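Local coordinates for DNA binding protein (Mycobacterium tuberculosis, PDB 4NB5) that represses transcription of the MmpS2-MmpL2, MmpS4-MmpL4 and MmpS5-MmpL5 transport systems and controls its own expression by binding directly to the promoter regions, at the interface of chains A and B and the interface of chains C and A. Coordinates in Å, arbitrary orientation; residue numbers count along the deposited sequence, not the author numbering. Chains: chain A/B/C, DNA binding protein.

Contact 1: the interface of chains A and B. Residues chain A 96-97, 105; chain B 109, 113, 116.
B:Asp116 OD2, a carboxylate oxygen, is gripped end-on by both terminal nitrogens of A:Arg105. The contact of chains A and B is not an exact two-fold and may be crystal packing. NH1 of A:Arg105 makes the shorter hydrogen bond to OD2 of B:Asp116, at 2.8 Å and 159° at the hydrogen. NH2 of A:Arg105 donates to the same OD2 of B:Asp116 at 3.2 Å and on a more bent path. The oxygen lies in the guanidinium plane. Both donors reach it on the syn side and from the same face of the carboxylate, whose plane is turned 33° from the guanidinium. The pair is also a salt bridge. The A:Arg105 chain is extended from CG to NE, which carries its head across to chain B. Water 1 lies 2.9 Å from OD2 of B:Asp116 and also meets the backbone O of A:Pro97. A looser salt bridge runs from A:Arg96 NH1 to B:Glu113 OE2, at 3.8 Å. Here NH1 of A:Arg96 also lies 3.4 Å from CG of B:Glu113. The two side chains cross at about a right angle. B:Asp116 and B:Glu113 lie on helix 99-124 of chain B. A:Arg105 lies on the same helix of chain A, and A:Arg96 and A:Pro97 on the loop just before it.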
loop_
_atom_site.group_PDB
_atom_site.type_symbol
_atom_site.label_atom_id
_atom_site.label_comp_id
_atom_site.label_asym_id
_atom_site.label_seq_id
_atom_site.Cartn_x
_atom_site.Cartn_y
_atom_site.Cartn_z
ATOM N N ARG A 96 -6.107 -9.511 -7.452
ATOM C CA ARG A 96 -6.771 -8.220 -7.456
ATOM C C ARG A 96 -7.061 -7.750 -8.872
ATOM O O ARG A 96 -6.355 -8.100 -9.812
ATOM C CB ARG A 96 -5.923 -7.182 -6.723
ATOM C CG ARG A 96 -6.423 -6.876 -5.328
ATOM C CD ARG A 96 -6.385 -5.386 -5.057
ATOM N NE ARG A 96 -5.128 -4.976 -4.454
ATOM C CZ ARG A 96 -4.684 -3.723 -4.412
ATOM N NH1 ARG A 96 -5.379 -2.733 -4.964
ATOM N NH2 ARG A 96 -3.524 -3.467 -3.832
ATOM N N PRO A 97 -8.130 -6.958 -9.041
ATOM C CA PRO A 97 -8.314 -6.343 -10.357
ATOM C C PRO A 97 -7.080 -5.506 -10.688
ATOM O O PRO A 97 -6.532 -4.883 -9.781
ATOM C CB PRO A 97 -9.524 -5.420 -10.152
ATOM C CG PRO A 97 -10.179 -5.879 -8.901
ATOM C CD PRO A 97 -9.114 -6.490 -8.054
ATOM N N ARG A 105 1.776 0.343 -7.623
ATOM C CA ARG A 105 1.437 1.370 -6.637
ATOM C C ARG A 105 2.120 1.086 -5.303
ATOM O O ARG A 105 2.561 2.001 -4.616
ATOM C CB ARG A 105 -0.075 1.469 -6.446
ATOM C CG ARG A 105 -0.790 2.031 -7.647
ATOM C CD ARG A 105 -2.287 1.923 -7.485
ATOM N NE ARG A 105 -2.981 1.960 -8.769
ATOM C CZ ARG A 105 -4.009 1.182 -9.089
ATOM N NH1 ARG A 105 -4.484 0.298 -8.223
ATOM N NH2 ARG A 105 -4.569 1.289 -10.285
ATOM N N ARG B 109 -3.701 5.921 -3.217
ATOM C CA ARG B 109 -3.664 4.506 -3.570
ATOM C C ARG B 109 -5.005 3.816 -3.324
ATOM O O ARG B 109 -5.436 2.984 -4.123
ATOM C CB ARG B 109 -2.556 3.790 -2.793
ATOM C CG ARG B 109 -2.491 2.301 -3.067
ATOM C CD ARG B 109 -1.318 1.662 -2.329
ATOM N NE ARG B 109 -1.266 0.212 -2.500
ATOM C CZ ARG B 109 -0.448 -0.589 -1.827
ATOM N NH1 ARG B 109 0.386 -0.084 -0.929
ATOM N NH2 ARG B 109 -0.467 -1.897 -2.045
ATOM N N GLU B 113 -7.504 1.983 -6.036
ATOM C CA GLU B 113 -8.082 0.665 -5.835
ATOM C C GLU B 113 -9.592 0.690 -6.070
ATOM O O GLU B 113 -10.135 -0.191 -6.735
ATOM C CB GLU B 113 -7.785 0.153 -4.428
ATOM C CG GLU B 113 -8.348 -1.232 -4.182
ATOM C CD GLU B 113 -7.967 -1.794 -2.827
ATOM O OE1 GLU B 113 -7.323 -1.067 -2.036
ATOM O OE2 GLU B 113 -8.319 -2.963 -2.558
ATOM N N ASP B 116 -10.307 0.975 -9.704
ATOM C CA ASP B 116 -10.183 -0.345 -10.317
ATOM C C ASP B 116 -11.466 -1.156 -10.130
ATOM O O ASP B 116 -11.892 -1.882 -11.028
ATOM C CB ASP B 116 -9.016 -1.123 -9.700
ATOM C CG ASP B 116 -7.667 -0.602 -10.136
ATOM O OD1 ASP B 116 -7.600 0.110 -11.156
ATOM O OD2 ASP B 116 -6.668 -0.931 -9.459
HETATM O O HOH W 1 -6.850 -3.145 -7.557
#

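Contact 2: the interface of chains C and A. Residues chain C 121, 124-125, 132, 135-136; chain A 16, 44-45.
C:Arg132 and A:Val45 meet in the dimer contact of this MarR-family regulator. The polar part is a side-on grip by the arginine on the backbone O of A:Val45, at the end of helix 34-45. NE of C:Arg132 donates to that O of A:Val45 at 2.9 Å, nearly along the C=O axis. NH2 of C:Arg132 reaches the same O of A:Val45 at 2.9 Å, tilted 24° from the carbonyl plane. The oxygen lies in the guanidinium plane. The arginine's CG is anti to the backbone N (chi1 -170°) and the chain runs extended to NE, bringing this edge to the carbonyl. The guanidinium of C:Arg135 instead lies flat over A:Leu44 O, which sits 3.3 Å from CZ of C:Arg135. Its NH2 is held by a hydrogen bond to C:Arg132 O within chain C. Water 2 joins A:Leu44 O, at 2.8 Å, to the backbone O of C:Arg132 and the N of C:Leu136. CD1 of A:Ile16, a poorly ordered residue, touches CD2 of C:Leu125 at 3.5 Å and CB of C:Ala124 at 3.6 Å. C:Leu125 links the apolar contacts, with CD1 approaching CG1 of A:Val45. CG1 of A:Val45 packs on CD1 of C:Leu136 at 3.7 Å.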
loop_
_atom_site.group_PDB
_atom_site.type_symbol
_atom_site.label_atom_id
_atom_site.label_comp_id
_atom_site.label_asym_id
_atom_site.label_seq_id
_atom_site.Cartn_x
_atom_site.Cartn_y
_atom_site.Cartn_z
ATOM N N GLY C 121 1.923 -18.235 -20.057
ATOM C CA GLY C 121 0.606 -18.436 -19.490
ATOM C C GLY C 121 -0.497 -18.250 -20.517
ATOM O O GLY C 121 -1.471 -19.000 -20.538
ATOM N N ALA C 124 -0.654 -21.174 -22.699
ATOM C CA ALA C 124 -1.188 -22.304 -21.952
ATOM C C ALA C 124 -2.713 -22.239 -21.846
ATOM O O ALA C 124 -3.368 -23.256 -21.652
ATOM C CB ALA C 124 -0.570 -22.366 -20.579
ATOM N N LEU C 125 -3.274 -21.041 -21.953
ATOM C CA LEU C 125 -4.728 -20.881 -21.904
ATOM C C LEU C 125 -5.365 -20.617 -23.277
ATOM O O LEU C 125 -6.506 -20.157 -23.356
ATOM C CB LEU C 125 -5.098 -19.737 -20.960
ATOM C CG LEU C 125 -4.848 -19.972 -19.469
ATOM C CD1 LEU C 125 -5.291 -18.773 -18.624
ATOM C CD2 LEU C 125 -5.564 -21.233 -19.014
ATOM N N ARG C 132 -10.931 -15.999 -19.512
ATOM C CA ARG C 132 -10.052 -16.621 -18.537
ATOM C C ARG C 132 -8.633 -16.059 -18.604
ATOM O O ARG C 132 -7.882 -16.161 -17.629
ATOM C CB ARG C 132 -10.021 -18.138 -18.713
ATOM C CG ARG C 132 -9.310 -18.836 -17.565
ATOM C CD ARG C 132 -9.335 -20.341 -17.723
ATOM N NE ARG C 132 -8.469 -20.994 -16.745
ATOM C CZ ARG C 132 -8.438 -22.306 -16.534
ATOM N NH1 ARG C 132 -9.243 -23.117 -17.222
ATOM N NH2 ARG C 132 -7.613 -22.809 -15.631
ATOM N N ARG C 135 -6.696 -11.739 -16.839
ATOM C CA ARG C 135 -5.694 -11.406 -15.827
ATOM C C ARG C 135 -4.291 -11.375 -16.430
ATOM O O ARG C 135 -3.500 -10.456 -16.175
ATOM C CB ARG C 135 -5.732 -12.419 -14.686
ATOM C CG ARG C 135 -6.986 -12.360 -13.831
ATOM C CD ARG C 135 -7.196 -13.665 -13.092
ATOM N NE ARG C 135 -7.641 -14.707 -14.008
ATOM C CZ ARG C 135 -7.757 -15.990 -13.691
ATOM N NH1 ARG C 135 -7.449 -16.408 -12.474
ATOM N NH2 ARG C 135 -8.195 -16.857 -14.600
ATOM N N LEU C 136 -3.965 -12.394 -17.221
ATOM C CA LEU C 136 -2.654 -12.450 -17.854
ATOM C C LEU C 136 -2.461 -11.316 -18.862
ATOM O O LEU C 136 -1.360 -10.793 -19.007
ATOM C CB LEU C 136 -2.437 -13.808 -18.530
ATOM C CG LEU C 136 -2.087 -14.960 -17.591
ATOM C CD1 LEU C 136 -2.305 -16.290 -18.307
ATOM C CD2 LEU C 136 -0.645 -14.842 -17.080
ATOM N N ILE A 16 -0.621 -25.038 -18.053
ATOM C CA ILE A 16 -0.686 -24.183 -16.874
ATOM C C ILE A 16 0.319 -24.545 -15.788
ATOM O O ILE A 16 0.828 -23.658 -15.097
ATOM C CB ILE A 16 -2.095 -24.204 -16.261
ATOM C CG1 ILE A 16 -3.050 -23.335 -17.077
ATOM C CG2 ILE A 16 -2.053 -23.736 -14.815
ATOM C CD1 ILE A 16 -2.477 -22.007 -17.495
ATOM N N LEU A 44 -3.275 -16.332 -11.255
ATOM C CA LEU A 44 -3.339 -15.704 -12.567
ATOM C C LEU A 44 -4.075 -16.550 -13.611
ATOM O O LEU A 44 -4.550 -16.020 -14.605
ATOM C CB LEU A 44 -1.923 -15.418 -13.071
ATOM C CG LEU A 44 -1.362 -14.101 -12.550
ATOM C CD1 LEU A 44 0.149 -14.137 -12.548
ATOM C CD2 LEU A 44 -1.837 -12.941 -13.379
ATOM N N VAL A 45 -4.162 -17.861 -13.391
ATOM C CA VAL A 45 -4.716 -18.747 -14.414
ATOM C C VAL A 45 -5.866 -19.623 -13.939
ATOM O O VAL A 45 -6.516 -20.265 -14.756
ATOM C CB VAL A 45 -3.642 -19.686 -15.011
ATOM C CG1 VAL A 45 -2.585 -18.879 -15.742
ATOM C CG2 VAL A 45 -3.020 -20.555 -13.930
HETATM O O HOH W 2 -5.503 -14.905 -16.957
#

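Contact 3: the interface of chains C and A. Residues chain C 15-16, 19, 22; chain A 117-118, 120-121, 124.
C:Phe19 lies against A:Gly121 in this MarR-family dimer contact, where helix 16-29 of chain C packs on helix 99-124 of chain A. CB of C:Phe19 touches CG1 of A:Val120 at 4.0 Å. CG of C:Phe19 lies 3.8 Å from CA of A:Gly121. CD1 of C:Phe19 comes closer to that CA of A:Gly121, at 3.6 Å, and also meets the N of A:Gly121. CE1 of C:Phe19 lies 3.2 Å from the backbone O of A:Leu117. A face of the ring, near CG and CD1, thus lies over CA of A:Gly121, while its CD1-CE1 rim points to O of A:Leu117. A chi1 of 163° swings the ring away from the backbone N and onto that helix. A:Gly121 has no side chain, which would allow the ring to lie against the helix backbone. One turn on, C:Gln22 packs on A:Leu117 and A:Val120. CB of C:Gln22 meets CD2 of A:Leu117 at 3.7 Å, and the amide oxygen OE1 of C:Gln22 lies 3.5 Å from the same methyl of A:Leu117. OE1 also touches CG2 of A:Val120, which comes from the opposite direction. At the other end of the patch, CD1 of C:Ile16, a poorly ordered residue, rests on CB of A:Ala124. Water 3 connects OD1 of C:Asp15, also poorly ordered, with the backbone O of A:Val120, which it meets at 2.8 Å.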
loop_
_atom_site.group_PDB
_atom_site.type_symbol
_atom_site.label_atom_id
_atom_site.label_comp_id
_atom_site.label_asym_id
_atom_site.label_seq_id
_atom_site.Cartn_x
_atom_site.Cartn_y
_atom_site.Cartn_z
ATOM N N ASP C 15 24.985 6.657 15.210
ATOM C CA ASP C 15 23.681 6.662 14.557
ATOM C C ASP C 15 23.766 6.064 13.158
ATOM O O ASP C 15 22.743 5.872 12.498
ATOM C CB ASP C 15 23.130 8.088 14.462
ATOM C CG ASP C 15 21.616 8.123 14.334
ATOM O OD1 ASP C 15 21.099 7.928 13.213
ATOM O OD2 ASP C 15 20.941 8.354 15.358
ATOM N N ILE C 16 24.982 5.804 12.684
ATOM C CA ILE C 16 25.129 5.172 11.381
ATOM C C ILE C 16 24.551 3.768 11.466
ATOM O O ILE C 16 23.801 3.344 10.585
ATOM C CB ILE C 16 26.594 5.138 10.903
ATOM C CG1 ILE C 16 26.908 6.391 10.086
ATOM C CG2 ILE C 16 26.869 3.905 10.060
ATOM C CD1 ILE C 16 26.032 6.561 8.843
ATOM N N PHE C 19 20.775 3.738 10.855
ATOM C CA PHE C 19 20.345 3.724 9.460
ATOM C C PHE C 19 20.523 2.322 8.865
ATOM O O PHE C 19 19.646 1.813 8.171
ATOM C CB PHE C 19 21.146 4.747 8.651
ATOM C CG PHE C 19 21.080 4.533 7.169
ATOM C CD1 PHE C 19 19.970 4.911 6.442
ATOM C CD2 PHE C 19 22.138 3.949 6.499
ATOM C CE1 PHE C 19 19.916 4.708 5.069
ATOM C CE2 PHE C 19 22.089 3.740 5.140
ATOM C CZ PHE C 19 20.990 4.113 4.421
ATOM N N GLN C 22 17.873 0.035 10.071
ATOM C CA GLN C 22 16.595 0.368 9.454
ATOM C C GLN C 22 16.505 -0.150 8.021
ATOM O O GLN C 22 15.435 -0.559 7.570
ATOM C CB GLN C 22 16.337 1.883 9.511
ATOM C CG GLN C 22 16.096 2.395 10.939
ATOM C CD GLN C 22 15.923 3.910 11.020
ATOM O OE1 GLN C 22 15.335 4.525 10.135
ATOM N NE2 GLN C 22 16.441 4.511 12.090
ATOM N N LEU A 117 14.347 6.776 4.334
ATOM C CA LEU A 117 15.532 6.146 4.910
ATOM C C LEU A 117 16.802 6.862 4.464
ATOM O O LEU A 117 17.748 7.002 5.239
ATOM C CB LEU A 117 15.592 4.652 4.569
ATOM C CG LEU A 117 14.517 3.818 5.277
ATOM C CD1 LEU A 117 14.509 2.376 4.806
ATOM C CD2 LEU A 117 14.703 3.866 6.793
ATOM N N ALA A 118 16.829 7.326 3.220
ATOM C CA ALA A 118 18.005 8.036 2.732
ATOM C C ALA A 118 18.202 9.299 3.560
ATOM O O ALA A 118 19.337 9.684 3.860
ATOM C CB ALA A 118 17.868 8.368 1.270
ATOM N N VAL A 120 17.426 9.658 6.726
ATOM C CA VAL A 120 18.000 9.202 7.989
ATOM C C VAL A 120 19.506 9.080 7.838
ATOM O O VAL A 120 20.268 9.518 8.698
ATOM C CB VAL A 120 17.439 7.827 8.408
ATOM C CG1 VAL A 120 18.206 7.255 9.611
ATOM C CG2 VAL A 120 15.946 7.923 8.717
ATOM N N GLY A 121 19.930 8.461 6.740
ATOM C CA GLY A 121 21.344 8.269 6.485
ATOM C C GLY A 121 22.077 9.587 6.315
ATOM O O GLY A 121 23.197 9.754 6.814
ATOM N N ALA A 124 22.639 11.182 9.632
ATOM C CA ALA A 124 23.677 10.456 10.349
ATOM C C ALA A 124 25.071 10.826 9.849
ATOM O O ALA A 124 26.052 10.696 10.584
ATOM C CB ALA A 124 23.452 8.954 10.212
HETATM O O HOH W 3 19.664 10.042 11.380
#

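Contact 4: the interface of chains C and A. Residues chain C 15-16, 45-46; chain A 124-125, 132, 136.
A:Arg132 meets the backbone of C:Val45 at the edge of its guanidinium in this MarR-family dimer contact. One face of the guanidinium is packed from within its own chain. CD2 of A:Leu125 sits over the centre of that face, 3.5 Å above the plane. The edge formed by NE and NH2 holds the carbonyl oxygen of C:Val45 side-on. CG of A:Arg132 points away from the backbone N (chi1 -168°) and the chain is straight to NE, which carries this edge to the carbonyl. NE of A:Arg132 donates to O of C:Val45 at 2.8 Å, with a C=O to donor angle of 166°. NH2 of A:Arg132 bonds to the same O of C:Val45 at 2.9 Å, but lies 33° from the carbonyl plane. The oxygen itself is close to the guanidinium plane. The double grip and the leucine on the face would limit rotation of the head. CD2 of A:Leu125 also lies 3.5 Å from CD1 of C:Ile16; C:Ile16 is poorly ordered, so the closeness is doubtful. The other methyl of A:Leu125, CD1, approaches CG1 of C:Val45 at 4.1 Å. That CG1 of C:Val45 also packs against CD1 of A:Leu136 at 3.7 Å. C:Val45 closes helix 34-45, and A:Arg132 lies on the 3-10 helix 130-133.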
loop_
_atom_site.group_PDB
_atom_site.type_symbol
_atom_site.label_atom_id
_atom_site.label_comp_id
_atom_site.label_asym_id
_atom_site.label_seq_id
_atom_site.Cartn_x
_atom_site.Cartn_y
_atom_site.Cartn_z
ATOM N N ASP C 15 24.985 6.657 15.210
ATOM C CA ASP C 15 23.681 6.662 14.557
ATOM C C ASP C 15 23.766 6.064 13.158
ATOM O O ASP C 15 22.743 5.872 12.498
ATOM C CB ASP C 15 23.130 8.088 14.462
ATOM C CG ASP C 15 21.616 8.123 14.334
ATOM O OD1 ASP C 15 21.099 7.928 13.213
ATOM O OD2 ASP C 15 20.941 8.354 15.358
ATOM N N ILE C 16 24.982 5.804 12.684
ATOM C CA ILE C 16 25.129 5.172 11.381
ATOM C C ILE C 16 24.551 3.768 11.466
ATOM O O ILE C 16 23.801 3.344 10.585
ATOM C CB ILE C 16 26.594 5.138 10.903
ATOM C CG1 ILE C 16 26.908 6.391 10.086
ATOM C CG2 ILE C 16 26.869 3.905 10.060
ATOM C CD1 ILE C 16 26.032 6.561 8.843
ATOM N N VAL C 45 26.907 4.097 3.109
ATOM C CA VAL C 45 27.447 5.087 4.047
ATOM C C VAL C 45 28.899 4.873 4.460
ATOM O O VAL C 45 29.506 5.755 5.082
ATOM C CB VAL C 45 26.595 5.166 5.340
ATOM C CG1 VAL C 45 25.175 5.587 5.008
ATOM C CG2 VAL C 45 26.616 3.842 6.089
ATOM N N CYS C 46 29.467 3.718 4.137
ATOM C CA CYS C 46 30.809 3.388 4.612
ATOM C C CYS C 46 31.906 4.247 3.979
ATOM O O CYS C 46 31.739 4.803 2.893
ATOM C CB CYS C 46 31.106 1.910 4.343
ATOM S SG CYS C 46 31.078 1.451 2.605
ATOM N N ALA A 124 22.639 11.182 9.632
ATOM C CA ALA A 124 23.677 10.456 10.349
ATOM C C ALA A 124 25.071 10.826 9.849
ATOM O O ALA A 124 26.052 10.696 10.584
ATOM C CB ALA A 124 23.452 8.954 10.212
ATOM N N LEU A 125 25.162 11.271 8.596
ATOM C CA LEU A 125 26.443 11.682 8.017
ATOM C C LEU A 125 26.618 13.204 8.029
ATOM O O LEU A 125 27.477 13.737 7.332
ATOM C CB LEU A 125 26.584 11.172 6.576
ATOM C CG LEU A 125 26.707 9.658 6.361
ATOM C CD1 LEU A 125 26.931 9.336 4.884
ATOM C CD2 LEU A 125 27.820 9.079 7.223
ATOM N N ARG A 132 31.185 12.059 1.223
ATOM C CA ARG A 132 30.799 10.758 1.764
ATOM C C ARG A 132 29.303 10.524 1.590
ATOM O O ARG A 132 28.850 9.377 1.523
ATOM C CB ARG A 132 31.167 10.641 3.238
ATOM C CG ARG A 132 31.052 9.231 3.783
ATOM C CD ARG A 132 31.551 9.113 5.213
ATOM N NE ARG A 132 31.054 7.896 5.853
ATOM C CZ ARG A 132 31.094 7.663 7.158
ATOM N NH1 ARG A 132 31.643 8.555 7.984
ATOM N NH2 ARG A 132 30.592 6.537 7.642
ATOM N N LEU A 136 24.107 8.614 -0.931
ATOM C CA LEU A 136 22.771 8.795 -0.378
ATOM C C LEU A 136 22.003 9.881 -1.117
ATOM O O LEU A 136 20.793 9.756 -1.320
ATOM C CB LEU A 136 22.834 9.141 1.104
ATOM C CG LEU A 136 23.100 7.970 2.049
ATOM C CD1 LEU A 136 23.488 8.501 3.419
ATOM C CD2 LEU A 136 21.900 7.044 2.167
#

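Contacts 2, 3 and 4 belong to the two-fold interface of chains C and A. Contact 2 and contact 4 are largely twins with the chains exchanged, and their C-alpha centres lie about 46 Å apart. The C-alpha centres of contacts 3 and 4 are about 6 Å apart; the two share C:Asp15, C:Ile16 and A:Ala124, so they form one continuous surface. Contact 1 joins chain A to chain B, its C-alpha centre about 20 Å from that of contact 2 and 32 Å from that of contact 3. Helix 99-124 contributes to all four. The protein is a homodimer, which fits the C-A pair; the A-B contact may reflect packing in the deposited four-chain assembly.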